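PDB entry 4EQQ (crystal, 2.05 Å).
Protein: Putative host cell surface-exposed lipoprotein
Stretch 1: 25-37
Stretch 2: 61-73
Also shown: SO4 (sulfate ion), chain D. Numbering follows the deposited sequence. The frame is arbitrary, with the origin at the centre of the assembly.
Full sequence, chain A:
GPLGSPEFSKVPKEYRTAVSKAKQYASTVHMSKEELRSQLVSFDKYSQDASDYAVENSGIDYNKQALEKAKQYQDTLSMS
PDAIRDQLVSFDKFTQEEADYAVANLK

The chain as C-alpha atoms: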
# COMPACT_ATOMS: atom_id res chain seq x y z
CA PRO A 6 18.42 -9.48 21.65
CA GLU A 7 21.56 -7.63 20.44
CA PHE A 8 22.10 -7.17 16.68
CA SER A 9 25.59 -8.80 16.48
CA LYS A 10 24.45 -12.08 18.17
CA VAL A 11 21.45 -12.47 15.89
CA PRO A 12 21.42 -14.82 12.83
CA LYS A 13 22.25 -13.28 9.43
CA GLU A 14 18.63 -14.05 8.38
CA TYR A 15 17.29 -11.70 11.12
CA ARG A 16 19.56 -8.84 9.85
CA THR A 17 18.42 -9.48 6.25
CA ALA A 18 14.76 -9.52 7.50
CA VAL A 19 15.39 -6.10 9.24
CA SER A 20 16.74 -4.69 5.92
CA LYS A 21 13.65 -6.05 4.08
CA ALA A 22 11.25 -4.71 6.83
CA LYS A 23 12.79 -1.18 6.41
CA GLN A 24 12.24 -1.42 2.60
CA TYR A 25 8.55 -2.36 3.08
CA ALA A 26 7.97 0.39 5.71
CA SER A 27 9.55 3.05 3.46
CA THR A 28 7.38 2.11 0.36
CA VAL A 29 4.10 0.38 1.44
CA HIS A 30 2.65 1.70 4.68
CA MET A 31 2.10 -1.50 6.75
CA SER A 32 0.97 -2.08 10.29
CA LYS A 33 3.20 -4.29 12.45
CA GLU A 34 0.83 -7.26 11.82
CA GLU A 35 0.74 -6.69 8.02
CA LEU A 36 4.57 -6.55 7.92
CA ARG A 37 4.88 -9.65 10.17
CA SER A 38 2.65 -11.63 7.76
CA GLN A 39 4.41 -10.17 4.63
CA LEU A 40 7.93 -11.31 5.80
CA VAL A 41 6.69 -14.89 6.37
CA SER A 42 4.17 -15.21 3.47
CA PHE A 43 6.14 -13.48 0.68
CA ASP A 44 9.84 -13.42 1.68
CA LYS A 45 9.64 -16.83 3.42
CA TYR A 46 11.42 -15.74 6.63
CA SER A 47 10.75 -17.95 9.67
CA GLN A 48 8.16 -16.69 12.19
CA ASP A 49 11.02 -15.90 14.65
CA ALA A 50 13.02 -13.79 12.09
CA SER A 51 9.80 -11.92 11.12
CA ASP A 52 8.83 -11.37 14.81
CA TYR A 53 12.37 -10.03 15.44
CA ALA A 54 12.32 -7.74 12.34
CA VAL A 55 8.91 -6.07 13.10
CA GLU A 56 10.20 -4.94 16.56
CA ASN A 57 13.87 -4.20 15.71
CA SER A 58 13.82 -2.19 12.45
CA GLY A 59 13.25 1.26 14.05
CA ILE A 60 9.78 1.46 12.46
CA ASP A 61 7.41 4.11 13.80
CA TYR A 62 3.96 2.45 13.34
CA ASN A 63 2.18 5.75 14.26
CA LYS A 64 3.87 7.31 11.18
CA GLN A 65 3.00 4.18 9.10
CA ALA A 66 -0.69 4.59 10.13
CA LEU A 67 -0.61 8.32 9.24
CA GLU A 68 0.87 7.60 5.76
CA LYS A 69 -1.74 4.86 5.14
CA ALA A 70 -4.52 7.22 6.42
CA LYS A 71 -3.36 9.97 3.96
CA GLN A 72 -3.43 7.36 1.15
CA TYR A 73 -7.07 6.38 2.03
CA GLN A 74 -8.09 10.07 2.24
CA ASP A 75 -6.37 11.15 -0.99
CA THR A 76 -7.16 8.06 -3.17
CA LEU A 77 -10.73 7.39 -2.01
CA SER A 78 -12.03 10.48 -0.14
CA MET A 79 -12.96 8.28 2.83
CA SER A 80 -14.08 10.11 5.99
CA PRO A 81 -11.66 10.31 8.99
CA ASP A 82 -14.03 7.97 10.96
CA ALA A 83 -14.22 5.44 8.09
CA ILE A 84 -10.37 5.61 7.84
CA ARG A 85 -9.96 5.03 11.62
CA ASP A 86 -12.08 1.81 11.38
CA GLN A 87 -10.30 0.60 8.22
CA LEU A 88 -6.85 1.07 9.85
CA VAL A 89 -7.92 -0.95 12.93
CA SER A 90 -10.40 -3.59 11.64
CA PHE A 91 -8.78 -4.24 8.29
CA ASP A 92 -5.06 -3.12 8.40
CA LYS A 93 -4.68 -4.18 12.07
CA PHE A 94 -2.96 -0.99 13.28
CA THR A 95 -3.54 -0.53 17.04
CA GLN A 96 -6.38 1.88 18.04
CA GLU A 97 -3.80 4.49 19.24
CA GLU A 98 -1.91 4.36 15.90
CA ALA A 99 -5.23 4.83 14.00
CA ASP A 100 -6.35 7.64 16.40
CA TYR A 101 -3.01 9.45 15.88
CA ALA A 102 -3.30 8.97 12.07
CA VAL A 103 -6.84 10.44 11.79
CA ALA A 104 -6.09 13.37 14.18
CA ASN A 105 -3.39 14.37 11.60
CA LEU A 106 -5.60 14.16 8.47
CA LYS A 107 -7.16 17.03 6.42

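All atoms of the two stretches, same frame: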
# COMPACT_ATOMS: atom_id res chain seq x y z
N TYR A 25 10.01 -2.34 3.08
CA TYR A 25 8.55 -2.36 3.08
C TYR A 25 7.94 -1.14 3.75
O TYR A 25 7.03 -0.55 3.18
CB TYR A 25 8.02 -3.63 3.77
CG TYR A 25 8.13 -4.87 2.93
CD1 TYR A 25 7.58 -4.93 1.65
CD2 TYR A 25 8.70 -6.03 3.44
CE1 TYR A 25 7.66 -6.08 0.87
CE2 TYR A 25 8.74 -7.21 2.70
CZ TYR A 25 8.23 -7.22 1.41
OH TYR A 25 8.28 -8.38 0.68
N ALA A 26 8.45 -0.76 4.94
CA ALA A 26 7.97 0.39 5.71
C ALA A 26 8.22 1.74 5.02
O ALA A 26 7.51 2.70 5.29
CB ALA A 26 8.59 0.40 7.09
N SER A 27 9.24 1.82 4.17
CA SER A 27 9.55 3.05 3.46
C SER A 27 8.75 3.19 2.13
O SER A 27 8.76 4.27 1.54
CB SER A 27 11.05 3.12 3.17
OG SER A 27 11.44 2.15 2.22
N THR A 28 8.08 2.11 1.66
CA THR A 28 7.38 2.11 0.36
C THR A 28 5.88 1.85 0.48
O THR A 28 5.09 2.58 -0.11
CB THR A 28 8.05 1.12 -0.63
OG1 THR A 28 7.82 -0.21 -0.18
CG2 THR A 28 9.55 1.33 -0.77
N VAL A 29 5.49 0.80 1.20
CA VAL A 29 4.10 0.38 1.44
C VAL A 29 3.86 0.68 2.92
O VAL A 29 4.70 0.37 3.76
CB VAL A 29 3.89 -1.13 1.06
CG1 VAL A 29 2.47 -1.60 1.39
CG2 VAL A 29 4.21 -1.37 -0.41
N HIS A 30 2.78 1.32 3.26
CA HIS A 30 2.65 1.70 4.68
C HIS A 30 1.91 0.69 5.59
O HIS A 30 0.76 0.89 5.96
CB HIS A 30 2.17 3.13 4.77
CG HIS A 30 3.05 4.04 3.96
ND1 HIS A 30 2.60 4.60 2.78
CD2 HIS A 30 4.34 4.40 4.15
CE1 HIS A 30 3.61 5.32 2.32
NE2 HIS A 30 4.68 5.21 3.11
N MET A 31 2.62 -0.36 5.99
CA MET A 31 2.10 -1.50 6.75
C MET A 31 2.06 -1.32 8.24
O MET A 31 2.94 -0.70 8.84
CB MET A 31 2.93 -2.76 6.46
CG MET A 31 2.95 -3.15 5.00
SD MET A 31 3.99 -4.60 4.78
CE MET A 31 4.11 -4.62 2.99
N SER A 32 1.07 -1.99 8.84
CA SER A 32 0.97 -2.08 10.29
C SER A 32 1.97 -3.15 10.67
O SER A 32 2.48 -3.86 9.78
CB SER A 32 -0.45 -2.49 10.69
OG SER A 32 -0.72 -3.85 10.38
N LYS A 33 2.29 -3.26 11.96
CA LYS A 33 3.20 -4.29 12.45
C LYS A 33 2.72 -5.68 12.03
O LYS A 33 3.53 -6.50 11.62
CB LYS A 33 3.31 -4.21 13.98
CG LYS A 33 4.40 -5.10 14.57
CD LYS A 33 4.39 -5.11 16.10
CE LYS A 33 4.82 -3.80 16.73
NZ LYS A 33 4.78 -3.88 18.22
N GLU A 34 1.40 -5.94 12.15
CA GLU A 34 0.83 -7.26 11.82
C GLU A 34 0.88 -7.57 10.31
O GLU A 34 1.17 -8.69 9.92
CB GLU A 34 -0.58 -7.44 12.42
CG GLU A 34 -0.60 -7.40 13.95
CD GLU A 34 0.46 -8.21 14.67
OE1 GLU A 34 0.69 -9.38 14.29
OE2 GLU A 34 1.07 -7.67 15.62
N GLU A 35 0.65 -6.54 9.48
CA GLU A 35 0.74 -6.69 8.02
C GLU A 35 2.17 -7.05 7.60
O GLU A 35 2.38 -7.97 6.81
CB GLU A 35 0.29 -5.41 7.33
CG GLU A 35 -1.22 -5.35 7.23
CD GLU A 35 -1.77 -4.05 6.69
OE1 GLU A 35 -1.14 -2.98 6.92
OE2 GLU A 35 -2.87 -4.08 6.10
N LEU A 36 3.14 -6.35 8.19
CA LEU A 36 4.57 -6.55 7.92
C LEU A 36 5.04 -7.92 8.40
O LEU A 36 5.76 -8.61 7.68
CB LEU A 36 5.39 -5.41 8.56
CG LEU A 36 6.91 -5.50 8.39
CD1 LEU A 36 7.31 -5.49 6.90
CD2 LEU A 36 7.59 -4.39 9.13
N ARG A 37 4.55 -8.35 9.58
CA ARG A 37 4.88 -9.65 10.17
C ARG A 37 4.48 -10.78 9.22
O ARG A 37 5.25 -11.72 9.00
CB ARG A 37 4.17 -9.81 11.53
CG ARG A 37 4.70 -10.98 12.36
CD ARG A 37 3.71 -11.39 13.47
NE ARG A 37 3.40 -10.30 14.39
CZ ARG A 37 4.19 -9.89 15.37
NH1 ARG A 37 5.36 -10.47 15.58
NH2 ARG A 37 3.82 -8.87 16.14
N ASP A 61 8.39 3.36 13.04
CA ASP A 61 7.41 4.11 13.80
C ASP A 61 6.04 3.77 13.16
O ASP A 61 5.68 4.32 12.12
CB ASP A 61 7.70 5.62 13.74
CG ASP A 61 6.80 6.44 14.67
OD1 ASP A 61 5.71 5.94 15.03
OD2 ASP A 61 7.21 7.56 15.06
N TYR A 62 5.28 2.89 13.82
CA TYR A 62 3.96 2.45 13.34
C TYR A 62 2.89 3.54 13.40
O TYR A 62 1.90 3.44 12.67
CB TYR A 62 3.55 1.15 14.01
CG TYR A 62 4.43 -0.00 13.58
CD1 TYR A 62 4.33 -0.55 12.31
CD2 TYR A 62 5.41 -0.50 14.43
CE1 TYR A 62 5.17 -1.58 11.89
CE2 TYR A 62 6.24 -1.55 14.04
CZ TYR A 62 6.12 -2.08 12.77
OH TYR A 62 6.93 -3.13 12.41
N ASN A 63 3.10 4.60 14.22
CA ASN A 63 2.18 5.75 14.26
C ASN A 63 2.31 6.48 12.93
O ASN A 63 1.31 6.90 12.36
CB ASN A 63 2.55 6.72 15.39
CG ASN A 63 2.26 6.18 16.76
OD1 ASN A 63 1.20 5.67 17.02
ND2 ASN A 63 3.19 6.32 17.69
N LYS A 64 3.56 6.65 12.46
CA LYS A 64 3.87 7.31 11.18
C LYS A 64 3.38 6.44 10.00
O LYS A 64 2.88 6.98 9.01
CB LYS A 64 5.38 7.59 11.12
CG LYS A 64 5.97 7.83 9.73
CD LYS A 64 5.65 9.20 9.19
CE LYS A 64 6.47 9.52 7.97
NZ LYS A 64 6.18 10.89 7.51
N GLN A 65 3.50 5.10 10.12
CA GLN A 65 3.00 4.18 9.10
C GLN A 65 1.48 4.34 8.96
O GLN A 65 0.97 4.37 7.85
CB GLN A 65 3.32 2.71 9.46
CG GLN A 65 4.80 2.35 9.45
CD GLN A 65 5.41 2.53 8.09
OE1 GLN A 65 6.24 3.40 7.87
NE2 GLN A 65 5.01 1.70 7.15
N ALA A 66 0.77 4.41 10.11
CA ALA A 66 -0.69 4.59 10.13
C ALA A 66 -1.08 5.91 9.49
O ALA A 66 -2.03 5.94 8.71
CB ALA A 66 -1.22 4.52 11.56
N LEU A 67 -0.35 7.00 9.82
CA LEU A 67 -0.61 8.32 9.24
C LEU A 67 -0.47 8.30 7.71
O LEU A 67 -1.34 8.81 7.00
CB LEU A 67 0.32 9.39 9.88
CG LEU A 67 0.24 10.82 9.31
CD1 LEU A 67 -1.22 11.35 9.28
CD2 LEU A 67 1.15 11.76 10.08
N GLU A 68 0.63 7.70 7.20
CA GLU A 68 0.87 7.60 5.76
C GLU A 68 -0.22 6.77 5.07
O GLU A 68 -0.71 7.15 4.00
CB GLU A 68 2.29 7.07 5.47
CG GLU A 68 3.41 8.05 5.83
CD GLU A 68 3.24 9.48 5.36
OE1 GLU A 68 3.19 10.40 6.21
OE2 GLU A 68 3.04 9.68 4.14
N LYS A 69 -0.66 5.68 5.70
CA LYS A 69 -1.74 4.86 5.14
C LYS A 69 -3.07 5.65 5.15
O LYS A 69 -3.84 5.57 4.20
CB LYS A 69 -1.90 3.52 5.89
CG LYS A 69 -2.72 2.49 5.10
CD LYS A 69 -2.02 2.10 3.77
CE LYS A 69 -2.87 1.21 2.90
NZ LYS A 69 -3.17 -0.09 3.56
N ALA A 70 -3.32 6.39 6.25
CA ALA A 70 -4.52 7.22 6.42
C ALA A 70 -4.59 8.29 5.32
O ALA A 70 -5.65 8.49 4.74
CB ALA A 70 -4.51 7.89 7.80
N LYS A 71 -3.45 8.96 5.02
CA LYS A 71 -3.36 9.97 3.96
C LYS A 71 -3.70 9.32 2.63
O LYS A 71 -4.48 9.89 1.87
CB LYS A 71 -1.96 10.60 3.87
CG LYS A 71 -1.60 11.53 5.04
CD LYS A 71 -0.15 11.97 4.89
CE LYS A 71 0.30 12.90 5.98
NZ LYS A 71 1.77 13.17 5.89
N GLN A 72 -3.15 8.11 2.37
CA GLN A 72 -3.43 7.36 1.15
C GLN A 72 -4.94 7.11 0.99
O GLN A 72 -5.49 7.38 -0.07
CB GLN A 72 -2.64 6.05 1.11
CG GLN A 72 -2.81 5.27 -0.19
CD GLN A 72 -2.09 3.94 -0.19
OE1 GLN A 72 -0.98 3.81 0.33
NE2 GLN A 72 -2.71 2.92 -0.79
N TYR A 73 -5.62 6.62 2.06
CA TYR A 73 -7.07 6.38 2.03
C TYR A 73 -7.85 7.66 1.77
O TYR A 73 -8.82 7.65 1.02
CB TYR A 73 -7.58 5.71 3.32
CG TYR A 73 -7.16 4.26 3.51
CD1 TYR A 73 -6.93 3.43 2.42
CD2 TYR A 73 -7.00 3.72 4.79
CE1 TYR A 73 -6.56 2.09 2.59
CE2 TYR A 73 -6.61 2.39 4.97
CZ TYR A 73 -6.43 1.57 3.87
OH TYR A 73 -6.07 0.26 4.04
S SO4 D . -2.36 -3.15 1.81
O1 SO4 D . -0.93 -3.05 2.12
O2 SO4 D . -2.93 -1.82 1.65
O3 SO4 D . -2.54 -3.88 0.55
O4 SO4 D . -3.04 -3.86 2.89
O HOH W 1 -1.35 -0.60 5.70

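The turn between two helices of stretch 1 packs against one side of the helix of stretch 2, burying 541 Å² in all, mainly through His30, Tyr62 and Gln65. His30 and Gln65 bring the backbones closest, with CA atoms 5.1 Å apart. With chi1 m (-52°) and chi2 109°, His30 lays a ring face against Glu68: CB of Glu68 lies 3.5 Å from the centroid of the His30 ring, 10° off its normal, a CH-pi contact. Glu68 points its CA-to-CB bond toward stretch 1, but chi1 and chi2, both m, carry its carboxylate away, where OE1 forms salt bridges with Lys71 NZ (3.1 Å) and Lys64 NZ (3.3 Å, weak); the aliphatic root is thus left to the imidazole. Tyr62 repeats the motif with the roles reversed. Its m rotamer (chi1 -67°) sets the ring under Lys33, whose CB stands 3.8 Å from the centroid of the Tyr62 ring, 14° off the normal, while Met31 O approaches the ring edge, 3.7 Å from Tyr62 CD1. The largely extended Lys33 chain leads its amine away from the contact. Beyond the ring, Tyr62 OH reaches Leu36 CD2 at 3.6 Å. Gln65 starts sideways, yet chi1 and chi2, both m, fold its amide back toward the turn beside Ala26 and Met31; the amide's orientation remains open. Lys69, with chi2 p and chi4 m, brings NZ to Tyr73 OH (3.0 Å) and to sulfate O2 (2.6 Å), both hydrogen bonds. Lys69 NZ also donates to a water whose O is 2.9 Å away, and that water O lies 2.6 Å from His30 O and 2.7 Å from Glu35 OE1, and so bridges the stretches. Glu35 N donates to Ser32 OG (3.2 Å), the cap of the helix, and Ser32 N donates in turn to Glu35 OE1 (3.1 Å).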